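Local coordinates for protein diaminobutyrate-pyruvate transaminase and L-2,4-diaminobutyrate decarboxylase (Vibrio parahaemolyticus, PDB 2QMA) that probably acts as a pyridoxal-phosphate-dependent L-2,4-diaminobutyrate decarboxylase, this chain being the C-terminal decarboxylase domain of a larger protein that also carries an aminotransferase domain, at residues M409-T412 with E417-A420; T426-A431 with G458-D463; E247-A252 with H287-H292. All coordinates share one frame; numbering follows the deposited sequence.

Interaction 1 of 3, residues M409-T412 with E417-A420; sequences MIRT and ELLA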
loop_
_atom_site.group_PDB
_atom_site.type_symbol
_atom_site.label_atom_id
_atom_site.label_comp_id
_atom_site.label_asym_id
_atom_site.label_seq_id
_atom_site.Cartn_x
_atom_site.Cartn_y
_atom_site.Cartn_z
HETATM N N MSE A 409 -12.298 18.550 -32.210
HETATM C CA MSE A 409 -12.451 19.938 -31.836
HETATM C C MSE A 409 -11.098 20.661 -31.911
HETATM O O MSE A 409 -11.034 21.812 -32.379
HETATM C CB MSE A 409 -13.060 20.000 -30.433
HETATM C CG MSE A 409 -13.381 21.387 -29.887
HETATM SE SE MSE A 409 -13.683 21.172 -27.941
HETATM C CE MSE A 409 -14.907 19.693 -28.064
ATOM N N ILE A 410 -10.028 19.984 -31.480
ATOM C CA ILE A 410 -8.677 20.569 -31.551
ATOM C C ILE A 410 -8.195 20.678 -33.021
ATOM O O ILE A 410 -7.563 21.663 -33.412
ATOM C CB ILE A 410 -7.705 19.787 -30.669
ATOM C CG1 ILE A 410 -8.074 20.024 -29.198
ATOM C CG2 ILE A 410 -6.241 20.187 -30.914
ATOM C CD1 ILE A 410 -7.421 19.079 -28.238
ATOM N N ARG A 411 -8.542 19.663 -33.819
ATOM C CA ARG A 411 -8.166 19.574 -35.233
ATOM C C ARG A 411 -8.636 20.777 -36.038
ATOM O O ARG A 411 -7.918 21.264 -36.918
ATOM C CB ARG A 411 -8.762 18.292 -35.834
ATOM C CG ARG A 411 -8.134 17.850 -37.141
ATOM C CD ARG A 411 -8.989 16.768 -37.823
ATOM N NE ARG A 411 -9.376 15.676 -36.926
ATOM C CZ ARG A 411 -8.547 14.738 -36.484
ATOM N NH1 ARG A 411 -7.280 14.771 -36.871
ATOM N NH2 ARG A 411 -8.984 13.769 -35.666
ATOM N N THR A 412 -9.837 21.268 -35.723
ATOM C CA THR A 412 -10.485 22.329 -36.506
ATOM C C THR A 412 -10.323 23.720 -35.861
ATOM O O THR A 412 -10.885 24.721 -36.324
ATOM C CB THR A 412 -11.965 21.963 -36.768
ATOM O OG1 THR A 412 -12.686 21.963 -35.533
ATOM C CG2 THR A 412 -12.059 20.557 -37.398
ATOM N N GLU A 417 -2.636 22.603 -32.358
ATOM C CA GLU A 417 -2.255 21.572 -33.299
ATOM C C GLU A 417 -2.388 20.206 -32.620
ATOM O O GLU A 417 -1.782 19.952 -31.581
ATOM C CB GLU A 417 -0.837 21.805 -33.796
ATOM C CG GLU A 417 -0.265 20.623 -34.583
ATOM C CD GLU A 417 1.182 20.831 -35.031
ATOM O OE1 GLU A 417 1.946 21.569 -34.357
ATOM O OE2 GLU A 417 1.554 20.205 -36.053
ATOM N N LEU A 418 -3.198 19.338 -33.214
ATOM C CA LEU A 418 -3.351 18.000 -32.722
ATOM C C LEU A 418 -2.060 17.210 -33.041
ATOM O O LEU A 418 -1.603 17.211 -34.197
ATOM C CB LEU A 418 -4.605 17.345 -33.332
ATOM C CG LEU A 418 -4.886 15.889 -32.933
ATOM C CD1 LEU A 418 -5.370 15.828 -31.495
ATOM C CD2 LEU A 418 -5.885 15.236 -33.855
ATOM N N LEU A 419 -1.481 16.548 -32.034
ATOM C CA LEU A 419 -0.215 15.790 -32.218
ATOM C C LEU A 419 -0.300 14.229 -32.344
ATOM O O LEU A 419 0.689 13.571 -32.703
ATOM C CB LEU A 419 0.796 16.186 -31.140
ATOM C CG LEU A 419 1.304 17.635 -31.282
ATOM C CD1 LEU A 419 1.972 18.111 -29.998
ATOM C CD2 LEU A 419 2.238 17.793 -32.504
ATOM N N ALA A 420 -1.459 13.653 -32.054
ATOM C CA ALA A 420 -1.685 12.207 -32.239
ATOM C C ALA A 420 -3.171 11.909 -32.355
ATOM O O ALA A 420 -4.019 12.654 -31.838
ATOM C CB ALA A 420 -1.065 11.394 -31.082
#
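The guanidinium of Arg411 is gripped at NH1 by the carboxylate of Glu421 and at NH2 by that of Asp408, while the same group lies against Leu418. The contact belongs to a helix-loop-strand connection: helix 389-411 ends here, and a four-residue connection leads into strand 416-418, the edge of the small four-stranded antiparallel sheet. It illustrates how an arginine held by carboxylates outside the contact can also pack against an aliphatic side chain. NH1 of Arg411 stands 3.4 Å from Leu418 CD2, with CZ close behind, and the methyl meets the group obliquely. Chi1 and chi2 of Arg411 are extended, and a bend at chi3 (-49°) brings the guanidinium beside Leu418 CD2, where the two carboxylates limit its rotation. One residue earlier the chemistry changes. Ile410 is buried and points toward the strand, and it also packs on Val427 and Phe429 of the neighbouring strand and on Leu486 of helix 479-495. No hydrogen bond joins the two segments; the contact is one of packing. At the inner end, Ile410 CG2 approaches the start of the leucine, 3.9 Å from Leu418 N and 4.1 Å from Leu418 CB.

Interaction 2 of 3, residues T426-A431 with G458-D463; sequences TVLFRA and GETIVD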
loop_
_atom_site.group_PDB
_atom_site.type_symbol
_atom_site.label_atom_id
_atom_site.label_comp_id
_atom_site.label_asym_id
_atom_site.label_seq_id
_atom_site.Cartn_x
_atom_site.Cartn_y
_atom_site.Cartn_z
ATOM N N THR A 426 -6.747 9.595 -23.882
ATOM C CA THR A 426 -5.789 10.705 -23.869
ATOM C C THR A 426 -5.852 11.526 -25.174
ATOM O O THR A 426 -6.184 11.002 -26.266
ATOM C CB THR A 426 -4.289 10.260 -23.605
ATOM O OG1 THR A 426 -3.807 9.476 -24.708
ATOM C CG2 THR A 426 -4.151 9.473 -22.308
ATOM N N VAL A 427 -5.508 12.809 -25.058
ATOM C CA VAL A 427 -5.393 13.659 -26.223
ATOM C C VAL A 427 -4.061 14.410 -26.138
ATOM O O VAL A 427 -3.751 14.993 -25.122
ATOM C CB VAL A 427 -6.582 14.642 -26.323
ATOM C CG1 VAL A 427 -6.407 15.617 -27.506
ATOM C CG2 VAL A 427 -7.884 13.879 -26.481
ATOM N N LEU A 428 -3.310 14.397 -27.238
ATOM C CA LEU A 428 -1.989 14.991 -27.312
ATOM C C LEU A 428 -1.990 16.113 -28.341
ATOM O O LEU A 428 -2.334 15.914 -29.515
ATOM C CB LEU A 428 -0.923 13.918 -27.638
ATOM C CG LEU A 428 -0.773 12.759 -26.639
ATOM C CD1 LEU A 428 0.183 11.665 -27.117
ATOM C CD2 LEU A 428 -0.342 13.230 -25.221
ATOM N N PHE A 429 -1.633 17.313 -27.882
ATOM C CA PHE A 429 -1.772 18.511 -28.694
ATOM C C PHE A 429 -0.912 19.616 -28.131
ATOM O O PHE A 429 -0.277 19.448 -27.118
ATOM C CB PHE A 429 -3.242 18.947 -28.704
ATOM C CG PHE A 429 -3.706 19.549 -27.398
ATOM C CD1 PHE A 429 -3.850 20.941 -27.265
ATOM C CD2 PHE A 429 -4.003 18.740 -26.309
ATOM C CE1 PHE A 429 -4.287 21.518 -26.064
ATOM C CE2 PHE A 429 -4.459 19.298 -25.100
ATOM C CZ PHE A 429 -4.591 20.693 -24.984
ATOM N N ARG A 430 -0.891 20.753 -28.800
ATOM C CA ARG A 430 -0.095 21.859 -28.317
ATOM C C ARG A 430 -0.747 23.131 -28.783
ATOM O O ARG A 430 -1.514 23.099 -29.748
ATOM C CB ARG A 430 1.346 21.754 -28.828
ATOM C CG ARG A 430 1.512 21.865 -30.327
ATOM C CD ARG A 430 2.982 21.956 -30.623
ATOM N NE ARG A 430 3.298 21.896 -32.042
ATOM C CZ ARG A 430 4.541 21.808 -32.513
ATOM N NH1 ARG A 430 5.574 21.774 -31.674
ATOM N NH2 ARG A 430 4.756 21.743 -33.820
ATOM N N ALA A 431 -0.521 24.225 -28.045
ATOM C CA ALA A 431 -0.836 25.560 -28.546
ATOM C C ALA A 431 0.096 25.890 -29.710
ATOM O O ALA A 431 1.284 25.568 -29.678
ATOM C CB ALA A 431 -0.694 26.599 -27.441
ATOM N N GLY A 458 -1.328 17.629 -18.584
ATOM C CA GLY A 458 -0.156 16.738 -18.726
ATOM C C GLY A 458 0.840 17.354 -19.707
ATOM O O GLY A 458 0.473 18.211 -20.504
ATOM N N GLU A 459 2.105 16.935 -19.661
ATOM C CA GLU A 459 3.034 17.389 -20.687
ATOM C C GLU A 459 3.959 16.268 -21.046
ATOM O O GLU A 459 4.440 15.550 -20.175
ATOM C CB GLU A 459 3.779 18.700 -20.323
ATOM C CG GLU A 459 5.166 18.583 -19.744
ATOM C CD GLU A 459 5.891 19.934 -19.687
ATOM O OE1 GLU A 459 6.848 20.149 -20.479
ATOM O OE2 GLU A 459 5.483 20.788 -18.873
ATOM N N THR A 460 4.150 16.058 -22.338
ATOM C CA THR A 460 5.051 14.999 -22.750
ATOM C C THR A 460 5.831 15.389 -24.003
ATOM O O THR A 460 5.865 16.557 -24.377
ATOM C CB THR A 460 4.320 13.651 -22.858
ATOM O OG1 THR A 460 5.284 12.589 -22.947
ATOM C CG2 THR A 460 3.317 13.624 -24.062
ATOM N N ILE A 461 6.519 14.431 -24.609
ATOM C CA ILE A 461 7.220 14.706 -25.841
ATOM C C ILE A 461 6.692 13.798 -26.950
ATOM O O ILE A 461 6.586 12.590 -26.785
ATOM C CB ILE A 461 8.744 14.614 -25.654
ATOM C CG1 ILE A 461 9.213 15.649 -24.618
ATOM C CG2 ILE A 461 9.456 14.821 -26.995
ATOM C CD1 ILE A 461 10.032 15.024 -23.490
ATOM N N VAL A 462 6.327 14.392 -28.075
ATOM C CA VAL A 462 5.739 13.616 -29.168
ATOM C C VAL A 462 6.473 14.029 -30.413
ATOM O O VAL A 462 6.342 15.174 -30.843
ATOM C CB VAL A 462 4.227 13.915 -29.350
ATOM C CG1 VAL A 462 3.602 12.925 -30.323
ATOM C CG2 VAL A 462 3.501 13.869 -28.025
ATOM N N ASP A 463 7.259 13.117 -30.991
ATOM C CA ASP A 463 8.094 13.470 -32.141
ATOM C C ASP A 463 9.064 14.598 -31.794
ATOM O O ASP A 463 9.249 15.555 -32.561
ATOM C CB ASP A 463 7.223 13.885 -33.339
ATOM C CG ASP A 463 6.306 12.771 -33.817
ATOM O OD1 ASP A 463 6.430 11.632 -33.319
ATOM O OD2 ASP A 463 5.458 13.035 -34.701
#
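In the small four-stranded antiparallel sheet of this fold-type I enzyme, strands 426-431 and 458-462 are next-but-one neighbours, both hydrogen-bonded to strand 465-471 that runs between them. Contact is therefore made over the middle strand, on one face of the sheet, and Leu428 supplies the whole of one side. Its two methyls divide the work: CD2 reaches Thr460 CG2 at 3.9 Å, and CD1 reaches Val462 CG2 at 4.1 Å. The fork thus meets two residues that sit two apart on the edge strand, while the closest alpha carbons, Leu428 CA and Val462 CA, remain 8.1 Å apart. Below the bridging methyls lies the middle strand, where Leu428 also rests on Lys469 and Val462 on Ala467. Thr460 shows how a small amphiphilic side chain can serve two masters. With OG1 anti to the backbone N (chi1 -166°), the hydroxyl is hydrogen-bonded to the carboxylate of Asp270, and CG2 is left to meet the leucine. His271, in the same loop as Asp270, touches Leu428 as well, so the loop after strand 258-265 of the large sheet meets this face at Leu428 and Thr460. Val427 and Phe429 instead pack on Ile410 of helix 389-411, and Phe429 makes an edge-to-face pair with Phe470. Between the two segments there is neither a hydrogen bond nor a charge pair; branched methyls meet at van der Waals distance, which implies that the direct contact rests on apolar packing, while the middle strand supplies the backbone hydrogen bonds.

Interaction 3 of 3, residues E247-A252 with H287-H292; sequences EVIAQA and HDMWMH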
loop_
_atom_site.group_PDB
_atom_site.type_symbol
_atom_site.label_atom_id
_atom_site.label_comp_id
_atom_site.label_asym_id
_atom_site.label_seq_id
_atom_site.Cartn_x
_atom_site.Cartn_y
_atom_site.Cartn_z
ATOM N N GLU A 247 12.385 -11.315 -34.977
ATOM C CA GLU A 247 13.821 -11.278 -35.296
ATOM C C GLU A 247 14.698 -10.730 -34.132
ATOM O O GLU A 247 15.809 -11.219 -33.927
ATOM C CB GLU A 247 14.119 -10.569 -36.651
ATOM C CG GLU A 247 13.939 -9.067 -36.658
ATOM C CD GLU A 247 14.647 -8.330 -37.850
ATOM O OE1 GLU A 247 15.259 -8.970 -38.764
ATOM O OE2 GLU A 247 14.580 -7.086 -37.863
ATOM N N VAL A 248 14.195 -9.740 -33.386
ATOM C CA VAL A 248 14.878 -9.204 -32.193
ATOM C C VAL A 248 15.070 -10.324 -31.147
ATOM O O VAL A 248 16.154 -10.483 -30.584
ATOM C CB VAL A 248 14.125 -7.966 -31.597
ATOM C CG1 VAL A 248 14.501 -7.723 -30.136
ATOM C CG2 VAL A 248 14.445 -6.683 -32.417
ATOM N N ILE A 249 14.018 -11.099 -30.900
ATOM C CA ILE A 249 14.102 -12.192 -29.966
ATOM C C ILE A 249 15.057 -13.273 -30.512
ATOM O O ILE A 249 15.931 -13.752 -29.787
ATOM C CB ILE A 249 12.717 -12.779 -29.699
ATOM C CG1 ILE A 249 11.872 -11.743 -28.990
ATOM C CG2 ILE A 249 12.846 -14.071 -28.833
ATOM C CD1 ILE A 249 10.397 -12.024 -28.977
ATOM N N ALA A 250 14.900 -13.642 -31.800
ATOM C CA ALA A 250 15.744 -14.694 -32.383
ATOM C C ALA A 250 17.209 -14.309 -32.275
ATOM O O ALA A 250 18.047 -15.124 -31.927
ATOM C CB ALA A 250 15.364 -14.944 -33.846
ATOM N N GLN A 251 17.513 -13.055 -32.569
ATOM C CA GLN A 251 18.885 -12.554 -32.527
ATOM C C GLN A 251 19.462 -12.551 -31.110
ATOM O O GLN A 251 20.660 -12.845 -30.909
ATOM C CB GLN A 251 18.946 -11.143 -33.124
ATOM C CG GLN A 251 20.326 -10.739 -33.650
ATOM C CD GLN A 251 21.193 -10.072 -32.601
ATOM O OE1 GLN A 251 20.684 -9.405 -31.694
ATOM N NE2 GLN A 251 22.518 -10.239 -32.723
ATOM N N ALA A 252 18.635 -12.159 -30.138
ATOM C CA ALA A 252 19.046 -12.207 -28.722
ATOM C C ALA A 252 19.440 -13.620 -28.386
ATOM O O ALA A 252 20.506 -13.853 -27.803
ATOM C CB ALA A 252 17.911 -11.766 -27.818
ATOM N N HIS A 287 8.651 -18.743 -28.212
ATOM C CA HIS A 287 9.938 -18.489 -27.529
ATOM C C HIS A 287 9.973 -18.927 -26.073
ATOM O O HIS A 287 10.979 -18.786 -25.430
ATOM C CB HIS A 287 10.371 -17.037 -27.748
ATOM C CG HIS A 287 10.576 -16.708 -29.204
ATOM N ND1 HIS A 287 11.610 -17.248 -29.940
ATOM C CD2 HIS A 287 9.881 -15.918 -30.056
ATOM C CE1 HIS A 287 11.562 -16.777 -31.176
ATOM N NE2 HIS A 287 10.522 -15.969 -31.273
ATOM N N ASP A 288 8.903 -19.581 -25.603
ATOM C CA ASP A 288 8.864 -20.106 -24.248
ATOM C C ASP A 288 9.091 -19.029 -23.197
ATOM O O ASP A 288 9.984 -19.169 -22.356
ATOM C CB ASP A 288 9.869 -21.263 -24.101
ATOM C CG ASP A 288 9.278 -22.560 -24.617
ATOM O OD1 ASP A 288 8.259 -23.014 -24.017
ATOM O OD2 ASP A 288 9.767 -23.066 -25.645
HETATM N N MSE A 289 8.310 -17.942 -23.295
HETATM C CA MSE A 289 8.384 -16.790 -22.345
HETATM C C MSE A 289 7.104 -16.638 -21.550
HETATM O O MSE A 289 6.034 -17.124 -21.924
HETATM C CB MSE A 289 8.667 -15.430 -23.079
HETATM C CG MSE A 289 9.822 -15.459 -24.113
HETATM SE SE MSE A 289 10.130 -13.801 -25.031
HETATM C CE MSE A 289 8.464 -13.701 -26.033
ATOM N N TRP A 290 7.233 -15.893 -20.463
ATOM C CA TRP A 290 6.112 -15.388 -19.652
ATOM C C TRP A 290 5.603 -14.047 -20.228
ATOM O O TRP A 290 6.371 -13.084 -20.313
ATOM C CB TRP A 290 6.702 -15.116 -18.274
ATOM C CG TRP A 290 5.767 -14.680 -17.247
ATOM C CD1 TRP A 290 5.143 -13.438 -17.143
ATOM C CD2 TRP A 290 5.365 -15.432 -16.093
ATOM N NE1 TRP A 290 4.352 -13.416 -16.014
ATOM C CE2 TRP A 290 4.477 -14.608 -15.345
ATOM C CE3 TRP A 290 5.650 -16.726 -15.630
ATOM C CZ2 TRP A 290 3.850 -15.050 -14.160
ATOM C CZ3 TRP A 290 5.052 -17.151 -14.461
ATOM C CH2 TRP A 290 4.157 -16.326 -13.740
HETATM N N MSE A 291 4.313 -13.968 -20.570
HETATM C CA MSE A 291 3.743 -12.713 -20.995
HETATM C C MSE A 291 3.054 -12.106 -19.806
HETATM O O MSE A 291 2.130 -12.707 -19.225
HETATM C CB MSE A 291 2.728 -12.837 -22.131
HETATM C CG MSE A 291 2.088 -11.375 -22.380
HETATM SE SE MSE A 291 0.865 -11.340 -23.899
HETATM C CE MSE A 291 -0.635 -12.321 -23.167
ATOM N N HIS A 292 3.516 -10.922 -19.463
ATOM C CA HIS A 292 2.899 -10.116 -18.411
ATOM C C HIS A 292 2.142 -8.999 -19.113
ATOM O O HIS A 292 2.732 -8.251 -19.926
ATOM C CB HIS A 292 3.948 -9.572 -17.396
ATOM C CG HIS A 292 3.353 -8.566 -16.445
ATOM N ND1 HIS A 292 2.521 -8.922 -15.403
ATOM C CD2 HIS A 292 3.427 -7.204 -16.418
ATOM C CE1 HIS A 292 2.103 -7.834 -14.778
ATOM N NE2 HIS A 292 2.667 -6.780 -15.345
#
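Ile249 lays its CG2 methyl over one face of the His287 ring, 3.5 Å from the ring centroid and only 10° off the normal, a CH-pi contact over the face. The methyl is almost centred: its closest single ring atom is His287 CG at 3.5 Å, and the farthest, His287 NE2, is still within 3.9 Å of Ile249 CG2. With chi1 at -66°, CG1 of the isoleucine lies beside the backbone N and CG2 anti to it, and this torsion sends the longer branch past the ring toward Met289. There Ile249 CD1 and Met289 CE, the methyl of a selenomethionine, meet tip to tip at 3.9 Å; CD1 also passes His287 CD2 at 4.1 Å. The ring cannot easily turn beneath its methyl: His287 ND1 is hydrogen-bonded to Lys253 NZ and His287 NE2 to Asp246 OD1, both partners on helix 245-254. The lysine probably donates to ND1, in which case the NE2 proton would point to the carboxylate. The buried imidazole is thus tied to the facing helix through both nitrogens, and the methyl lies over the face of the ring held by those two bonds. Strand 258-265, helix 277-287 and the parallel neighbouring strand 290-295 form a beta-alpha-beta crossover in the large domain; helix 245-254, which precedes it, packs on its helix-to-strand junction. Asp288, the first residue beyond helix 277-287, has positive phi (57°) in a Schellman motif, after which Met289 turns inward onto Pro259 and Ile262. Packing is much looser at the margin. Ala250 CB comes no nearer than 5.0 Å to the other segment, and Glu247 points away from it. Farther out, Gln251 lies exposed on the helix, and Asp288 is likewise exposed at the turn.

From the N terminus the three contacts come in series, with none nested or crossed. Interaction 3 closes first, over a loop of 34 residues that holds strand 258-265 and most of helix 277-287, and belongs to the large domain. Interaction 1 then closes a four-residue connection between helix 389-411 and strand 416-418. Interaction 2 follows, spanning an excursion that includes helix 438-452. The last two share one antiparallel sheet and touch: Glu417 OE1 forms a salt bridge with Arg430 NE at 2.7 Å, and Leu419 N probably hydrogen-bonds Leu428 O. Interaction 3 stands apart, its centre about 37 Å from that of interaction 1 and 32 Å from that of interaction 2.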